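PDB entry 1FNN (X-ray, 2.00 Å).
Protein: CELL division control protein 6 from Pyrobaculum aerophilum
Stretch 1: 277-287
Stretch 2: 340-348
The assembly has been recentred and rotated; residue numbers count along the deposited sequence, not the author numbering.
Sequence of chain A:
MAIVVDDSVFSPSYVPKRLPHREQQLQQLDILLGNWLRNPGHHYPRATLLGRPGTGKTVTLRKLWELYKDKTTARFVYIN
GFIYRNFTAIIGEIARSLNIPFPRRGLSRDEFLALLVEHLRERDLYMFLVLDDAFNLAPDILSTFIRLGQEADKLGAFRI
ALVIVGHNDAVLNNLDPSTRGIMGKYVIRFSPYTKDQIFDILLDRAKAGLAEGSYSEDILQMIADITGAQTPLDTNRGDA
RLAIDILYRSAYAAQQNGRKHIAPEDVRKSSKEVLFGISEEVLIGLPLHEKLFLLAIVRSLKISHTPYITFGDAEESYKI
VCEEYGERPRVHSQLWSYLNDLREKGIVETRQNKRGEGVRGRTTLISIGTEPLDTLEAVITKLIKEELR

Stretch 1, residues 277-287: GISEEVLIGLP
Stretch 2, residues 340-348: NDLREKGIV

This is a small apolar contact between a short helix and the end of another helix, with no direct hydrogen bond across it and two waters bridging its polar margin. Residues that touch are at least 55 apart in sequence, and the two stretches together bury 328 Å². They run in opposite senses: the CA atoms of Ile 278 and Ile 347 are 6.4 Å apart, those of Val 282 and Lys 345 8.2 Å, and those of Leu 286 and Leu 342 8.9 Å.

In the first stretch, Gly 277 to Ser 279 are extended (phi/psi -79/-142, -99/128 and -69/137) and a helix starts at Glu 280. Ser 279 (chi1 154°, t) caps it, its OG accepting from Val 282 N at 3.0 Å. Leu 283 N bonds to Ser 279 O at 3.2 Å, Ile 284 N to Glu 280 O at 3.0 Å and Leu 286 N to Leu 283 O at 3.0 Å. Leu 286 then turns to phi/psi -61/150.

The second stretch opens inside a helix that begins earlier in the chain and runs through Glu 344; it ends in a Schellman motif. Gly 346 N bonds to Arg 343 O at 2.9 Å, and Ile 347 N to Leu 342 O at 3.0 Å. Gly 346 has phi/psi 81/13, where a CB would jam against the preceding carbonyl O; glycine suits this turn.

Ile 347 (m, chi2 168°) is the hub: 78 Å² of its surface is covered by the first stretch, the largest such area of any residue here. Its CB points sideways, but its end comes nearer the first stretch. Its CD1 lies 4.0 Å from Val 282 CG1, 4.1 Å from Leu 283 CD2 and 4.2 Å from Leu 286 CD1. Ile 278 (m, chi2 157°) points toward the second stretch; its CD1 is 4.0 Å from Ile 347 CG2 and 3.6 Å from Ile 347 O. Branched and long apolar chains let one residue meet several neighbours.

Leu 286 (m, chi2 180°) reaches the other helix. Its CD1 is 3.8 Å from Leu 342 CD2 (Leu 342 is m, chi2 170°), and its CD2 is 3.5 Å from Lys 345 NZ. Leu 283 (m, chi2 -176°) is buried; its CB points away, yet its end comes nearer.

Lys 345 is exposed and extended (m, t, t, t). Its CD packs 3.8 Å from Val 282 CG1 (Val 282 is t), so the aliphatic part covers the valine, and NZ beyond it bonds to water 2. Lys 345 NZ also makes a long salt bridge to Asp 341 OD2, 3.6 Å; the place of OD2 is less sure, as it lies too close to an atom elsewhere in the structure. Water 2 accepts from Lys 345 NZ at 2.8 Å and donates to Val 282 O at 2.7 Å. Water 1 donates to Gly 346 O at 3.3 Å and, weakly, to Gly 277 O at 3.4 Å.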

ATOM      1  N   GLY A 277      14.621   5.776   8.299  1.00 70.28           N
ATOM      2  CA  GLY A 277      15.590   4.731   8.671  1.00 65.68           C
ATOM      3  C   GLY A 277      15.569   4.573  10.190  1.00 62.38           C
ATOM      4  O   GLY A 277      14.514   4.687  10.815  1.00 63.13           O
ATOM      5  N   ILE A 278      16.741   4.349  10.798  1.00 58.90           N
ATOM      6  CA  ILE A 278      16.750   4.156  12.263  1.00 55.68           C
ATOM      7  C   ILE A 278      17.146   5.457  12.949  1.00 53.93           C
ATOM      8  O   ILE A 278      18.143   6.077  12.614  1.00 49.93           O
ATOM      9  CB  ILE A 278      17.633   2.962  12.656  1.00 48.98           C
ATOM     10  CG1 ILE A 278      16.919   1.629  12.315  1.00 41.68           C
ATOM     11  CG2 ILE A 278      17.948   3.021  14.150  1.00 52.07           C
ATOM     12  CD1 ILE A 278      17.911   0.482  12.159  1.00 41.88           C
ATOM     13  N   SER A 279      16.346   5.911  13.902  1.00 56.81           N
ATOM     14  CA  SER A 279      16.648   7.159  14.611  1.00 58.67           C
ATOM     15  C   SER A 279      17.873   7.056  15.513  1.00 53.62           C
ATOM     16  O   SER A 279      17.946   6.195  16.400  1.00 48.88           O
ATOM     17  CB  SER A 279      15.422   7.547  15.444  1.00 61.17           C
ATOM     18  OG  SER A 279      15.824   8.329  16.553  1.00 74.57           O
ATOM     19  N   GLU A 280      18.743   8.074  15.496  1.00 52.97           N
ATOM     20  CA  GLU A 280      19.869   8.095  16.433  1.00 50.28           C
ATOM     21  C   GLU A 280      19.339   8.273  17.859  1.00 49.02           C
ATOM     22  O   GLU A 280      19.886   7.719  18.812  1.00 44.58           O
ATOM     23  CB  GLU A 280      20.904   9.171  16.127  1.00 54.53           C
ATOM     24  CG  GLU A 280      22.090   9.105  17.089  1.00 57.43           C
ATOM     25  CD  GLU A 280      23.356   9.725  16.538  1.00 65.96           C
ATOM     26  OE1 GLU A 280      23.519   9.776  15.298  1.00 69.04           O
ATOM     27  OE2 GLU A 280      24.195  10.163  17.348  1.00 64.41           O
ATOM     28  N   GLU A 281      18.230   8.987  18.000  1.00 46.60           N
ATOM     29  CA  GLU A 281      17.590   9.225  19.272  1.00 53.55           C
ATOM     30  C   GLU A 281      17.167   7.913  19.938  1.00 50.29           C
ATOM     31  O   GLU A 281      17.340   7.773  21.149  1.00 49.99           O
ATOM     32  CB  GLU A 281      16.345  10.093  19.093  1.00 66.82           C
ATOM     33  CG  GLU A 281      16.581  11.488  18.548  1.00 88.76           C
ATOM     34  CD  GLU A 281      15.278  12.254  18.349  1.00 95.83           C
ATOM     35  OE1 GLU A 281      14.208  11.679  18.659  1.00 99.51           O
ATOM     36  OE2 GLU A 281      15.331  13.417  17.890  1.00100.50           O
ATOM     37  N   VAL A 282      16.607   6.998  19.150  1.00 47.81           N
ATOM     38  CA  VAL A 282      16.176   5.721  19.724  1.00 48.54           C
ATOM     39  C   VAL A 282      17.377   4.845  20.039  1.00 43.28           C
ATOM     40  O   VAL A 282      17.405   4.309  21.161  1.00 50.10           O
ATOM     41  CB  VAL A 282      15.137   4.968  18.881  1.00 55.85           C
ATOM     42  CG1 VAL A 282      14.828   3.600  19.480  1.00 59.29           C
ATOM     43  CG2 VAL A 282      13.853   5.797  18.794  1.00 56.29           C
ATOM     44  N   LEU A 283      18.492   5.024  19.328  1.00 37.64           N
ATOM     45  CA  LEU A 283      19.666   4.240  19.670  1.00 37.44           C
ATOM     46  C   LEU A 283      20.280   4.685  20.999  1.00 40.67           C
ATOM     47  O   LEU A 283      20.693   3.842  21.810  1.00 43.20           O
ATOM     48  CB  LEU A 283      20.721   4.306  18.562  1.00 36.31           C
ATOM     49  CG  LEU A 283      20.214   3.715  17.202  1.00 39.74           C
ATOM     50  CD1 LEU A 283      21.350   3.733  16.206  1.00 41.15           C
ATOM     51  CD2 LEU A 283      19.725   2.290  17.396  1.00 37.87           C
ATOM     52  N   ILE A 284      20.319   5.981  21.227  1.00 40.44           N
ATOM     53  CA  ILE A 284      21.038   6.550  22.377  1.00 47.22           C
ATOM     54  C   ILE A 284      20.530   5.977  23.698  1.00 43.51           C
ATOM     55  O   ILE A 284      21.326   5.591  24.562  1.00 42.91           O
ATOM     56  CB  ILE A 284      20.926   8.095  22.353  1.00 50.70           C
ATOM     57  CG1 ILE A 284      21.889   8.675  21.316  1.00 52.19           C
ATOM     58  CG2 ILE A 284      21.204   8.700  23.725  1.00 56.48           C
ATOM     59  CD1 ILE A 284      21.741  10.164  21.098  1.00 55.62           C
ATOM     60  N   GLY A 285      19.217   5.872  23.813  1.00 42.70           N
ATOM     61  CA  GLY A 285      18.528   5.310  24.940  1.00 44.17           C
ATOM     62  C   GLY A 285      18.681   3.820  25.174  1.00 45.50           C
ATOM     63  O   GLY A 285      18.376   3.421  26.298  1.00 45.90           O
ATOM     64  N   LEU A 286      19.118   2.975  24.247  1.00 38.78           N
ATOM     65  CA  LEU A 286      19.251   1.555  24.554  1.00 37.48           C
ATOM     66  C   LEU A 286      20.275   1.424  25.696  1.00 38.11           C
ATOM     67  O   LEU A 286      21.356   2.038  25.635  1.00 34.83           O
ATOM     68  CB  LEU A 286      19.737   0.766  23.326  1.00 37.71           C
ATOM     69  CG  LEU A 286      18.851   1.002  22.065  1.00 40.98           C
ATOM     70  CD1 LEU A 286      19.364   0.220  20.872  1.00 40.84           C
ATOM     71  CD2 LEU A 286      17.377   0.727  22.325  1.00 39.43           C
ATOM     72  N   PRO A 287      20.084   0.404  26.500  1.00 33.50           N
ATOM     73  CA  PRO A 287      21.074  -0.000  27.488  1.00 37.40           C
ATOM     74  C   PRO A 287      22.350  -0.383  26.774  1.00 38.67           C
ATOM     75  O   PRO A 287      22.252  -0.948  25.648  1.00 34.91           O
ATOM     76  CB  PRO A 287      20.506  -1.275  28.104  1.00 36.95           C
ATOM     77  CG  PRO A 287      19.027  -1.093  27.979  1.00 40.98           C
ATOM     78  CD  PRO A 287      18.802  -0.330  26.685  1.00 38.04           C
ATOM     79  N   ASN A 340      13.822  -8.877  21.745  1.00 40.56           N
ATOM     80  CA  ASN A 340      12.431  -8.450  21.820  1.00 39.22           C
ATOM     81  C   ASN A 340      12.245  -6.947  21.782  1.00 41.42           C
ATOM     82  O   ASN A 340      11.311  -6.466  21.150  1.00 39.72           O
ATOM     83  CB  ASN A 340      11.841  -8.905  23.164  1.00 49.29           C
ATOM     84  CG  ASN A 340      10.821  -9.978  22.837  1.00 60.35           C
ATOM     85  OD1 ASN A 340       9.742  -9.553  22.414  1.00 60.99           O
ATOM     86  ND2 ASN A 340      11.265 -11.203  23.060  1.00 64.11           N
ATOM     87  N   ASP A 341      13.073  -6.226  22.562  1.00 37.46           N
ATOM     88  CA  ASP A 341      12.980  -4.762  22.573  1.00 38.95           C
ATOM     89  C   ASP A 341      13.372  -4.157  21.235  1.00 37.33           C
ATOM     90  O   ASP A 341      12.736  -3.229  20.694  1.00 36.09           O
ATOM     91  CB  ASP A 341      13.867  -4.217  23.732  1.00 36.50           C
ATOM     92  CG  ASP A 341      13.768  -2.726  23.869  1.00 39.32           C
ATOM     93  OD1 ASP A 341      12.706  -2.163  24.211  1.00 39.89           O
ATOM     94  OD2 ASP A 341      14.757  -1.993  23.640  1.00 37.22           O
ATOM     95  N   LEU A 342      14.456  -4.635  20.629  1.00 34.03           N
ATOM     96  CA  LEU A 342      14.879  -4.091  19.312  1.00 34.67           C
ATOM     97  C   LEU A 342      13.788  -4.375  18.271  1.00 37.04           C
ATOM     98  O   LEU A 342      13.457  -3.486  17.473  1.00 37.52           O
ATOM     99  CB  LEU A 342      16.189  -4.774  18.898  1.00 31.50           C
ATOM    100  CG  LEU A 342      17.443  -4.440  19.720  1.00 31.27           C
ATOM    101  CD1 LEU A 342      18.573  -5.410  19.317  1.00 29.23           C
ATOM    102  CD2 LEU A 342      17.899  -2.977  19.514  1.00 28.05           C
ATOM    103  N   ARG A 343      13.147  -5.537  18.360  1.00 34.29           N
ATOM    104  CA  ARG A 343      12.050  -5.830  17.428  1.00 38.86           C
ATOM    105  C   ARG A 343      10.863  -4.892  17.653  1.00 41.20           C
ATOM    106  O   ARG A 343      10.296  -4.304  16.738  1.00 39.27           O
ATOM    107  CB  ARG A 343      11.556  -7.253  17.632  1.00 41.34           C
ATOM    108  CG  ARG A 343      10.482  -7.726  16.651  1.00 53.34           C
ATOM    109  CD  ARG A 343       9.730  -8.921  17.260  1.00 56.68           C
ATOM    110  NE  ARG A 343       8.600  -8.413  18.020  1.00 73.39           N
ATOM    111  CZ  ARG A 343       8.347  -8.327  19.305  1.00 74.38           C
ATOM    112  NH1 ARG A 343       9.181  -8.744  20.238  1.00 82.17           N
ATOM    113  NH2 ARG A 343       7.202  -7.799  19.705  1.00 77.40           N
ATOM    114  N   GLU A 344      10.483  -4.675  18.903  1.00 41.57           N
ATOM    115  CA  GLU A 344       9.368  -3.780  19.275  1.00 42.79           C
ATOM    116  C   GLU A 344       9.610  -2.370  18.800  1.00 45.04           C
ATOM    117  O   GLU A 344       8.698  -1.661  18.344  1.00 43.31           O
ATOM    118  CB  GLU A 344       9.252  -3.835  20.804  1.00 53.43           C
ATOM    119  CG  GLU A 344       7.863  -3.762  21.400  1.00 70.75           C
ATOM    120  CD  GLU A 344       7.157  -5.085  21.144  1.00 83.56           C
ATOM    121  OE1 GLU A 344       7.892  -6.007  20.711  1.00 89.86           O
ATOM    122  OE2 GLU A 344       5.937  -5.203  21.361  1.00 89.90           O
ATOM    123  N   LYS A 345      10.889  -1.927  18.814  1.00 41.72           N
ATOM    124  CA  LYS A 345      11.186  -0.586  18.332  1.00 40.68           C
ATOM    125  C   LYS A 345      11.344  -0.505  16.818  1.00 41.44           C
ATOM    126  O   LYS A 345      11.653   0.575  16.319  1.00 40.72           O
ATOM    127  CB  LYS A 345      12.455  -0.036  19.031  1.00 42.64           C
ATOM    128  CG  LYS A 345      12.194   0.030  20.555  1.00 43.19           C
ATOM    129  CD  LYS A 345      13.387   0.598  21.304  1.00 39.00           C
ATOM    130  CE  LYS A 345      12.890   0.983  22.735  1.00 50.25           C
ATOM    131  NZ  LYS A 345      14.103   1.560  23.392  1.00 53.51           N
ATOM    132  N   GLY A 346      11.261  -1.602  16.067  1.00 42.14           N
ATOM    133  CA  GLY A 346      11.405  -1.458  14.602  1.00 44.60           C
ATOM    134  C   GLY A 346      12.856  -1.358  14.171  1.00 41.94           C
ATOM    135  O   GLY A 346      13.134  -1.136  12.986  1.00 40.10           O
ATOM    136  N   ILE A 347      13.803  -1.668  15.076  1.00 36.14           N
ATOM    137  CA  ILE A 347      15.218  -1.586  14.727  1.00 36.60           C
ATOM    138  C   ILE A 347      15.675  -2.787  13.942  1.00 33.39           C
ATOM    139  O   ILE A 347      16.515  -2.737  13.043  1.00 35.58           O
ATOM    140  CB  ILE A 347      16.098  -1.385  16.007  1.00 38.52           C
ATOM    141  CG1 ILE A 347      15.715  -0.059  16.647  1.00 37.47           C
ATOM    142  CG2 ILE A 347      17.582  -1.342  15.649  1.00 32.82           C
ATOM    143  CD1 ILE A 347      16.262   0.165  18.057  1.00 43.88           C
ATOM    144  N   VAL A 348      15.145  -3.961  14.307  1.00 32.78           N
ATOM    145  CA  VAL A 348      15.451  -5.249  13.688  1.00 34.94           C
ATOM    146  C   VAL A 348      14.122  -5.927  13.325  1.00 34.84           C
ATOM    147  O   VAL A 348      13.106  -5.513  13.896  1.00 36.64           O
ATOM    148  CB  VAL A 348      16.180  -5.956  14.848  1.00 41.17           C
ATOM    149  CG1 VAL A 348      15.412  -7.091  15.459  1.00 38.93           C
ATOM    150  CG2 VAL A 348      17.668  -6.139  14.627  1.00 35.78           C
TER
HETATM  151  O   HOH W   1      13.668   1.376  10.925  1.00 55.96           O
HETATM  152  O   HOH W   2      15.457   3.949  23.032  1.00 60.34           O